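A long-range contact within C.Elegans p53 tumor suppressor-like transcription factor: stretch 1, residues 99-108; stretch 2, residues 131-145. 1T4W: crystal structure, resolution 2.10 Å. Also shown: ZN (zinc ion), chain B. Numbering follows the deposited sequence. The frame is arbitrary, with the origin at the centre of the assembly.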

ATOM      1  N   SER A  99       0.486 -13.843  -4.921  1.00 28.64           N
ATOM      2  CA  SER A  99       0.238 -12.501  -4.385  1.00 22.87           C
ATOM      3  C   SER A  99       1.231 -11.523  -5.013  1.00 26.06           C
ATOM      4  O   SER A  99       2.419 -11.824  -5.149  1.00 28.24           O
ATOM      5  CB  SER A  99       0.396 -12.470  -2.868  1.00 29.00           C
ATOM      6  OG  SER A  99       0.024 -11.197  -2.367  1.00 27.81           O
ATOM      7  N   PHE A 100       0.741 -10.359  -5.409  1.00 22.71           N
ATOM      8  CA  PHE A 100       1.595  -9.351  -6.019  1.00 21.55           C
ATOM      9  C   PHE A 100       2.603  -8.806  -4.984  1.00 27.43           C
ATOM     10  O   PHE A 100       3.751  -8.460  -5.317  1.00 20.64           O
ATOM     11  CB  PHE A 100       0.721  -8.212  -6.565  1.00 20.38           C
ATOM     12  CG  PHE A 100       1.418  -7.338  -7.586  1.00 20.50           C
ATOM     13  CD1 PHE A 100       2.360  -6.384  -7.190  1.00 24.21           C
ATOM     14  CD2 PHE A 100       1.167  -7.506  -8.948  1.00 26.48           C
ATOM     15  CE1 PHE A 100       3.055  -5.601  -8.146  1.00 16.04           C
ATOM     16  CE2 PHE A 100       1.854  -6.737  -9.911  1.00 18.13           C
ATOM     17  CZ  PHE A 100       2.796  -5.789  -9.504  1.00 26.66           C
ATOM     18  N   PHE A 101       2.179  -8.767  -3.725  1.00 20.92           N
ATOM     19  CA  PHE A 101       3.008  -8.212  -2.658  1.00 25.94           C
ATOM     20  C   PHE A 101       3.045  -9.060  -1.397  1.00 26.09           C
ATOM     21  O   PHE A 101       2.178  -9.897  -1.178  1.00 25.42           O
ATOM     22  CB  PHE A 101       2.502  -6.810  -2.291  1.00 18.29           C
ATOM     23  CG  PHE A 101       1.158  -6.807  -1.603  1.00 18.63           C
ATOM     24  CD1 PHE A 101       0.011  -7.169  -2.289  1.00 17.98           C
ATOM     25  CD2 PHE A 101       1.049  -6.462  -0.253  1.00 17.36           C
ATOM     26  CE1 PHE A 101      -1.241  -7.195  -1.651  1.00 15.48           C
ATOM     27  CE2 PHE A 101      -0.188  -6.476   0.399  1.00 18.53           C
ATOM     28  CZ  PHE A 101      -1.339  -6.843  -0.303  1.00 25.42           C
ATOM     29  N   TYR A 102       4.045  -8.812  -0.558  1.00 24.47           N
ATOM     30  CA  TYR A 102       4.198  -9.531   0.704  1.00 24.94           C
ATOM     31  C   TYR A 102       4.571  -8.567   1.835  1.00 34.26           C
ATOM     32  O   TYR A 102       5.013  -7.435   1.598  1.00 23.39           O
ATOM     33  CB  TYR A 102       5.274 -10.619   0.579  1.00 24.19           C
ATOM     34  CG  TYR A 102       5.016 -11.589  -0.556  1.00 34.18           C
ATOM     35  CD1 TYR A 102       5.452 -11.312  -1.859  1.00 38.91           C
ATOM     36  CD2 TYR A 102       4.271 -12.755  -0.341  1.00 32.01           C
ATOM     37  CE1 TYR A 102       5.146 -12.173  -2.920  1.00 35.80           C
ATOM     38  CE2 TYR A 102       3.961 -13.609  -1.385  1.00 44.40           C
ATOM     39  CZ  TYR A 102       4.396 -13.312  -2.673  1.00 39.62           C
ATOM     40  OH  TYR A 102       4.025 -14.140  -3.699  1.00 24.62           O
ATOM     41  N   ILE A 103       4.389  -9.034   3.063  1.00 28.05           N
ATOM     42  CA  ILE A 103       4.669  -8.255   4.256  1.00 23.66           C
ATOM     43  C   ILE A 103       5.812  -8.930   5.016  1.00 28.52           C
ATOM     44  O   ILE A 103       5.752 -10.125   5.317  1.00 30.83           O
ATOM     45  CB  ILE A 103       3.390  -8.195   5.146  1.00 24.64           C
ATOM     46  CG1 ILE A 103       2.227  -7.617   4.326  1.00 30.63           C
ATOM     47  CG2 ILE A 103       3.645  -7.374   6.416  1.00 29.13           C
ATOM     48  CD1 ILE A 103       2.464  -6.209   3.795  1.00 28.60           C
ATOM     49  N   ARG A 104       6.855  -8.165   5.324  1.00 29.99           N
ATOM     50  CA  ARG A 104       8.010  -8.700   6.037  1.00 30.02           C
ATOM     51  C   ARG A 104       8.377  -7.788   7.207  1.00 28.26           C
ATOM     52  O   ARG A 104       8.015  -6.598   7.237  1.00 24.19           O
ATOM     53  CB  ARG A 104       9.213  -8.823   5.088  1.00 35.46           C
ATOM     54  CG  ARG A 104       8.966  -9.690   3.844  1.00 51.10           C
ATOM     55  CD  ARG A 104       8.809 -11.169   4.194  1.00 49.07           C
ATOM     56  NE  ARG A 104      10.038 -11.743   4.747  1.00 57.39           N
ATOM     57  CZ  ARG A 104      11.057 -12.194   4.018  1.00 59.67           C
ATOM     58  NH1 ARG A 104      11.007 -12.146   2.694  1.00 68.38           N
ATOM     59  NH2 ARG A 104      12.129 -12.695   4.614  1.00 50.14           N
ATOM     60  N   ASN A 105       9.119  -8.352   8.152  1.00 27.90           N
ATOM     61  CA  ASN A 105       9.552  -7.626   9.339  1.00 19.60           C
ATOM     62  C   ASN A 105       8.376  -6.906   9.966  1.00 24.98           C
ATOM     63  O   ASN A 105       8.481  -5.749  10.360  1.00 24.74           O
ATOM     64  CB  ASN A 105      10.655  -6.624   8.977  1.00 30.45           C
ATOM     65  CG  ASN A 105      11.868  -7.310   8.392  1.00 45.33           C
ATOM     66  OD1 ASN A 105      12.421  -8.227   9.000  1.00 32.68           O
ATOM     67  ND2 ASN A 105      12.282  -6.888   7.202  1.00 32.29           N
ATOM     68  N   SER A 106       7.253  -7.607  10.068  1.00 22.22           N
ATOM     69  CA  SER A 106       6.063  -7.020  10.652  1.00 17.93           C
ATOM     70  C   SER A 106       6.143  -7.148  12.147  1.00 32.80           C
ATOM     71  O   SER A 106       6.367  -8.259  12.677  1.00 22.03           O
ATOM     72  CB  SER A 106       4.802  -7.757  10.167  1.00 17.26           C
ATOM     73  OG  SER A 106       3.646  -7.204  10.777  1.00 25.81           O
ATOM     74  N   GLU A 107       5.957  -6.024  12.830  1.00 19.16           N
ATOM     75  CA  GLU A 107       5.989  -6.025  14.283  1.00 35.16           C
ATOM     76  C   GLU A 107       4.728  -6.754  14.767  1.00 32.16           C
ATOM     77  O   GLU A 107       4.732  -7.370  15.822  1.00 26.88           O
ATOM     78  CB  GLU A 107       6.015  -4.591  14.831  1.00 22.27           C
ATOM     79  CG  GLU A 107       4.741  -3.814  14.530  1.00 56.24           C
ATOM     80  CD  GLU A 107       4.599  -2.548  15.367  1.00 60.18           C
ATOM     81  OE1 GLU A 107       4.830  -2.607  16.596  1.00 71.51           O
ATOM     82  OE2 GLU A 107       4.240  -1.498  14.802  1.00 35.53           O
ATOM     83  N   HIS A 108       3.658  -6.693  13.976  1.00 29.22           N
ATOM     84  CA  HIS A 108       2.403  -7.347  14.322  1.00 31.28           C
ATOM     85  C   HIS A 108       2.204  -8.709  13.687  1.00 29.96           C
ATOM     86  O   HIS A 108       2.697  -8.981  12.585  1.00 24.52           O
ATOM     87  CB  HIS A 108       1.225  -6.445  13.938  1.00 24.43           C
ATOM     88  CG  HIS A 108       1.132  -5.206  14.768  1.00 36.47           C
ATOM     89  ND1 HIS A 108       0.928  -5.243  16.129  1.00 32.46           N
ATOM     90  CD2 HIS A 108       1.197  -3.894  14.433  1.00 29.47           C
ATOM     91  CE1 HIS A 108       0.867  -4.009  16.597  1.00 37.91           C
ATOM     92  NE2 HIS A 108       1.026  -3.173  15.587  1.00 40.22           N
ATOM     93  N   ALA A 131       1.412   0.703  13.262  1.00 18.54           N
ATOM     94  CA  ALA A 131       1.789  -0.596  12.759  1.00 17.60           C
ATOM     95  C   ALA A 131       2.957  -0.348  11.834  1.00 21.62           C
ATOM     96  O   ALA A 131       2.871   0.483  10.926  1.00 22.49           O
ATOM     97  CB  ALA A 131       0.641  -1.249  11.995  1.00 19.27           C
ATOM     98  N   ASN A 132       4.039  -1.073  12.075  1.00 20.18           N
ATOM     99  CA  ASN A 132       5.241  -0.990  11.262  1.00 21.01           C
ATOM    100  C   ASN A 132       5.491  -2.310  10.559  1.00 17.28           C
ATOM    101  O   ASN A 132       5.249  -3.390  11.116  1.00 18.05           O
ATOM    102  CB  ASN A 132       6.451  -0.659  12.137  1.00 26.22           C
ATOM    103  CG  ASN A 132       6.306   0.674  12.830  1.00 29.17           C
ATOM    104  OD1 ASN A 132       5.853   1.643  12.231  1.00 31.70           O
ATOM    105  ND2 ASN A 132       6.701   0.734  14.095  1.00 45.41           N
ATOM    106  N   PHE A 133       5.957  -2.225   9.322  1.00 24.01           N
ATOM    107  CA  PHE A 133       6.285  -3.420   8.549  1.00 23.46           C
ATOM    108  C   PHE A 133       6.868  -3.005   7.211  1.00 17.64           C
ATOM    109  O   PHE A 133       6.732  -1.851   6.784  1.00 20.82           O
ATOM    110  CB  PHE A 133       5.029  -4.287   8.309  1.00 18.54           C
ATOM    111  CG  PHE A 133       3.896  -3.551   7.623  1.00 23.40           C
ATOM    112  CD1 PHE A 133       3.824  -3.480   6.227  1.00 23.78           C
ATOM    113  CD2 PHE A 133       2.933  -2.886   8.372  1.00 22.88           C
ATOM    114  CE1 PHE A 133       2.803  -2.749   5.582  1.00 21.42           C
ATOM    115  CE2 PHE A 133       1.903  -2.146   7.741  1.00 22.83           C
ATOM    116  CZ  PHE A 133       1.844  -2.081   6.335  1.00 23.63           C
ATOM    117  N   ASP A 134       7.539  -3.943   6.561  1.00 22.05           N
ATOM    118  CA  ASP A 134       8.040  -3.666   5.236  1.00 20.02           C
ATOM    119  C   ASP A 134       7.096  -4.317   4.268  1.00 19.46           C
ATOM    120  O   ASP A 134       6.528  -5.367   4.563  1.00 20.28           O
ATOM    121  CB  ASP A 134       9.402  -4.280   4.994  1.00 25.41           C
ATOM    122  CG  ASP A 134      10.474  -3.621   5.800  1.00 34.08           C
ATOM    123  OD1 ASP A 134      10.435  -2.379   5.909  1.00 26.31           O
ATOM    124  OD2 ASP A 134      11.344  -4.350   6.308  1.00 23.27           O
ATOM    125  N   ILE A 135       6.893  -3.678   3.129  1.00 16.89           N
ATOM    126  CA  ILE A 135       6.107  -4.308   2.088  1.00 19.70           C
ATOM    127  C   ILE A 135       7.086  -4.510   0.930  1.00 24.87           C
ATOM    128  O   ILE A 135       7.997  -3.696   0.726  1.00 23.60           O
ATOM    129  CB  ILE A 135       4.925  -3.437   1.637  1.00 19.78           C
ATOM    130  CG1 ILE A 135       4.157  -4.160   0.531  1.00 19.84           C
ATOM    131  CG2 ILE A 135       5.424  -2.084   1.186  1.00 20.31           C
ATOM    132  CD1 ILE A 135       2.754  -3.600   0.279  1.00 23.41           C
ATOM    133  N   ILE A 136       6.938  -5.607   0.193  1.00 19.93           N
ATOM    134  CA  ILE A 136       7.834  -5.854  -0.930  1.00 20.05           C
ATOM    135  C   ILE A 136       6.996  -6.310  -2.131  1.00 25.91           C
ATOM    136  O   ILE A 136       6.102  -7.146  -1.986  1.00 24.66           O
ATOM    137  CB  ILE A 136       8.936  -6.895  -0.532  1.00 23.64           C
ATOM    138  CG1 ILE A 136       9.881  -7.125  -1.710  1.00 23.88           C
ATOM    139  CG2 ILE A 136       8.298  -8.238  -0.119  1.00 22.40           C
ATOM    140  CD1 ILE A 136      11.001  -8.096  -1.389  1.00 27.01           C
ATOM    141  N   PHE A 137       7.248  -5.713  -3.296  1.00 17.86           N
ATOM    142  CA  PHE A 137       6.494  -6.019  -4.524  1.00 20.81           C
ATOM    143  C   PHE A 137       7.281  -7.004  -5.379  1.00 20.81           C
ATOM    144  O   PHE A 137       8.466  -6.802  -5.650  1.00 22.25           O
ATOM    145  CB  PHE A 137       6.208  -4.720  -5.281  1.00 15.76           C
ATOM    146  CG  PHE A 137       5.424  -3.734  -4.471  1.00 20.93           C
ATOM    147  CD1 PHE A 137       4.034  -3.848  -4.365  1.00 24.77           C
ATOM    148  CD2 PHE A 137       6.070  -2.748  -3.744  1.00 17.83           C
ATOM    149  CE1 PHE A 137       3.290  -2.987  -3.529  1.00 19.56           C
ATOM    150  CE2 PHE A 137       5.343  -1.873  -2.900  1.00 21.50           C
ATOM    151  CZ  PHE A 137       3.950  -1.997  -2.793  1.00 24.14           C
ATOM    152  N   MET A 138       6.618  -8.084  -5.785  1.00 27.65           N
ATOM    153  CA  MET A 138       7.284  -9.121  -6.547  1.00 27.46           C
ATOM    154  C   MET A 138       6.887  -9.207  -8.018  1.00 31.54           C
ATOM    155  O   MET A 138       6.968 -10.263  -8.638  1.00 29.84           O
ATOM    156  CB  MET A 138       7.102 -10.469  -5.844  1.00 29.97           C
ATOM    157  CG  MET A 138       7.788 -10.522  -4.467  1.00 27.85           C
ATOM    158  SD  MET A 138       9.560 -10.079  -4.524  1.00 36.96           S
ATOM    159  CE  MET A 138      10.216 -11.535  -5.331  1.00 43.50           C
ATOM    160  N   CYS A 139       6.454  -8.083  -8.570  1.00 21.19           N
ATOM    161  CA  CYS A 139       6.109  -8.011  -9.982  1.00 18.62           C
ATOM    162  C   CYS A 139       6.193  -6.517 -10.236  1.00 20.94           C
ATOM    163  O   CYS A 139       6.326  -5.726  -9.296  1.00 22.23           O
ATOM    164  CB  CYS A 139       4.710  -8.596 -10.230  1.00 20.36           C
ATOM    165  SG  CYS A 139       4.133  -8.608 -11.944  1.00 22.37           S
ATOM    166  N   GLN A 140       6.152  -6.101 -11.484  1.00 20.65           N
ATOM    167  CA  GLN A 140       6.275  -4.678 -11.711  1.00 22.19           C
ATOM    168  C   GLN A 140       5.462  -4.154 -12.876  1.00 28.20           C
ATOM    169  O   GLN A 140       4.885  -4.918 -13.655  1.00 26.37           O
ATOM    170  CB  GLN A 140       7.749  -4.350 -11.884  1.00 18.47           C
ATOM    171  CG  GLN A 140       8.366  -4.945 -13.117  1.00 31.67           C
ATOM    172  CD  GLN A 140       9.864  -4.846 -13.072  1.00 39.57           C
ATOM    173  OE1 GLN A 140      10.409  -3.846 -12.618  1.00 49.39           O
ATOM    174  NE2 GLN A 140      10.543  -5.879 -13.549  1.00 42.36           N
ATOM    175  N   GLU A 141       5.425  -2.834 -12.982  1.00 22.72           N
ATOM    176  CA  GLU A 141       4.682  -2.157 -14.028  1.00 23.93           C
ATOM    177  C   GLU A 141       5.034  -2.713 -15.410  1.00 33.85           C
ATOM    178  O   GLU A 141       4.157  -2.974 -16.229  1.00 26.86           O
ATOM    179  CB  GLU A 141       5.014  -0.658 -13.980  1.00 20.93           C
ATOM    180  CG  GLU A 141       3.998   0.243 -14.647  1.00 42.05           C
ATOM    181  CD  GLU A 141       4.392   1.695 -14.523  1.00 35.94           C
ATOM    182  OE1 GLU A 141       5.245   2.151 -15.317  1.00 35.39           O
ATOM    183  OE2 GLU A 141       3.870   2.365 -13.613  1.00 38.57           O
ATOM    184  N   LYS A 142       6.327  -2.892 -15.660  1.00 28.53           N
ATOM    185  CA  LYS A 142       6.794  -3.376 -16.947  1.00 35.92           C
ATOM    186  C   LYS A 142       6.106  -4.676 -17.380  1.00 39.69           C
ATOM    187  O   LYS A 142       5.911  -4.909 -18.569  1.00 41.05           O
ATOM    188  CB  LYS A 142       8.311  -3.564 -16.884  1.00 41.07           C
ATOM    189  CG  LYS A 142       8.980  -3.752 -18.219  1.00 57.70           C
ATOM    190  CD  LYS A 142      10.491  -3.880 -18.058  1.00 61.79           C
ATOM    191  CE  LYS A 142      11.179  -4.015 -19.415  1.00 69.15           C
ATOM    192  NZ  LYS A 142      12.658  -4.178 -19.299  1.00 60.71           N
ATOM    193  N   CYS A 143       5.722  -5.506 -16.411  1.00 38.02           N
ATOM    194  CA  CYS A 143       5.063  -6.792 -16.681  1.00 33.65           C
ATOM    195  C   CYS A 143       3.623  -6.722 -17.167  1.00 40.86           C
ATOM    196  O   CYS A 143       3.140  -7.654 -17.816  1.00 43.68           O
ATOM    197  CB  CYS A 143       5.056  -7.652 -15.417  1.00 28.79           C
ATOM    198  SG  CYS A 143       6.672  -7.989 -14.796  1.00 28.47           S
ATOM    199  N   LEU A 144       2.936  -5.634 -16.851  1.00 41.04           N
ATOM    200  CA  LEU A 144       1.521  -5.510 -17.186  1.00 56.54           C
ATOM    201  C   LEU A 144       1.124  -5.183 -18.621  1.00 56.82           C
ATOM    202  O   LEU A 144       1.924  -4.678 -19.407  1.00 50.14           O
ATOM    203  CB  LEU A 144       0.871  -4.493 -16.244  1.00 58.48           C
ATOM    204  CG  LEU A 144       1.200  -4.619 -14.749  1.00 66.82           C
ATOM    205  CD1 LEU A 144       0.140  -3.858 -13.985  1.00 68.07           C
ATOM    206  CD2 LEU A 144       1.222  -6.077 -14.282  1.00 61.92           C
ATOM    207  N   ASP A 145      -0.134  -5.483 -18.944  1.00 64.19           N
ATOM    208  CA  ASP A 145      -0.696  -5.213 -20.266  1.00 74.48           C
ATOM    209  C   ASP A 145      -0.954  -3.714 -20.358  1.00 76.33           C
ATOM    210  O   ASP A 145      -1.386  -3.101 -19.382  1.00 76.46           O
ATOM    211  CB  ASP A 145      -2.019  -5.953 -20.441  1.00 77.83           C
ATOM    212  CG  ASP A 145      -2.138  -7.151 -19.527  1.00 89.00           C
ATOM    213  OD1 ASP A 145      -1.188  -7.966 -19.483  1.00 89.90           O
ATOM    214  OD2 ASP A 145      -3.184  -7.278 -18.853  1.00 92.83           O
TER
HETATM  215 ZN    ZN B 201       5.801  -9.617 -13.270  1.00 27.16          ZN
HETATM  216  O   HOH W   1       3.039  -4.840  11.669  1.00 24.11           O

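Strand 101-104 pairs with strand 131-137 in antiparallel fashion, their axes approaching to 4.7 Å with an angle of 149° between the N-to-C directions. The register runs Phe101 opposite Phe137, Tyr102 opposite Ile136, Ile103 opposite Ile135 and Arg104 opposite Asp134. Tyr102 and Ile136 form a hydrogen-bonded pair, with both Tyr102 N to Ile136 O and Ile136 N to Tyr102 O at 3.0 Å; Arg104 and Asp134 repeat the pattern, with Arg104 N to Asp134 O at 2.9 Å and Asp134 N to Arg104 O at 2.8 Å. In the alternating non-hydrogen-bonded pairs, alpha carbons come close to carbonyl oxygens already engaged in the ladder, as in the CA-H...O contacts of Ile135 CA with Tyr102 O (3.3 Å) and Ile103 CA with Asp134 O (3.4 Å). Backbone bonding extends past both ends of strand 101-104: Met138 N donates to Phe100 O (2.9 Å), and Glu107 N to Asn132 O (3.2 Å).

The pairing sets the side chains on two faces. Phe101, Ile103, Ile135 and Phe137 share one, where Phe101 CD2 packs 3.4 Å from Ile135 CD1 and Ile103 CD1 lies 4.2 Å from Ile135 CG1. Tyr102, Arg104, Asp134 and Ile136 occupy the other. There Tyr102 CB rests 3.9 Å from Ile136 CG2, while the tyrosine ring reaches along the strand to meet Met138 CG with its edge, at 3.5 Å from CE1.

Phe100, just before the strand, has the largest area covered by the opposing stretch. Its ring receives Cys139 CB over one face, 3.7 Å from the ring centroid in a CH-pi contact, and meets Phe137 CD1 at its edge, 4.1 Å from Phe100 CD1. The same cysteine binds zinc through SG at 2.4 Å, as does Cys143 SG at 2.4 Å, with two further ligand atoms from elsewhere in the structure. Phe100 thus packs directly against a metal-binding residue.

Polar side chains join the stretches beyond the other end of strand 101-104. Asn105 ND2 donates to Asp134 OD2 (2.8 Å), and Glu107 OE2 accepts from Asn132 N (2.8 Å). With the bond from Glu107 N to Asn132 O, this ties Glu107 to Asn132 through both backbone and side chain. A water bridges the stretches here, donating to Asn132 O (2.7 Å) and Ser106 OG (2.6 Å) and accepting from His108 N (3.0 Å). Ser106 OG in turn donates to His108 O (2.7 Å), while the His108 ring meets Ala131 CB at its edge, 3.6 Å from CD2.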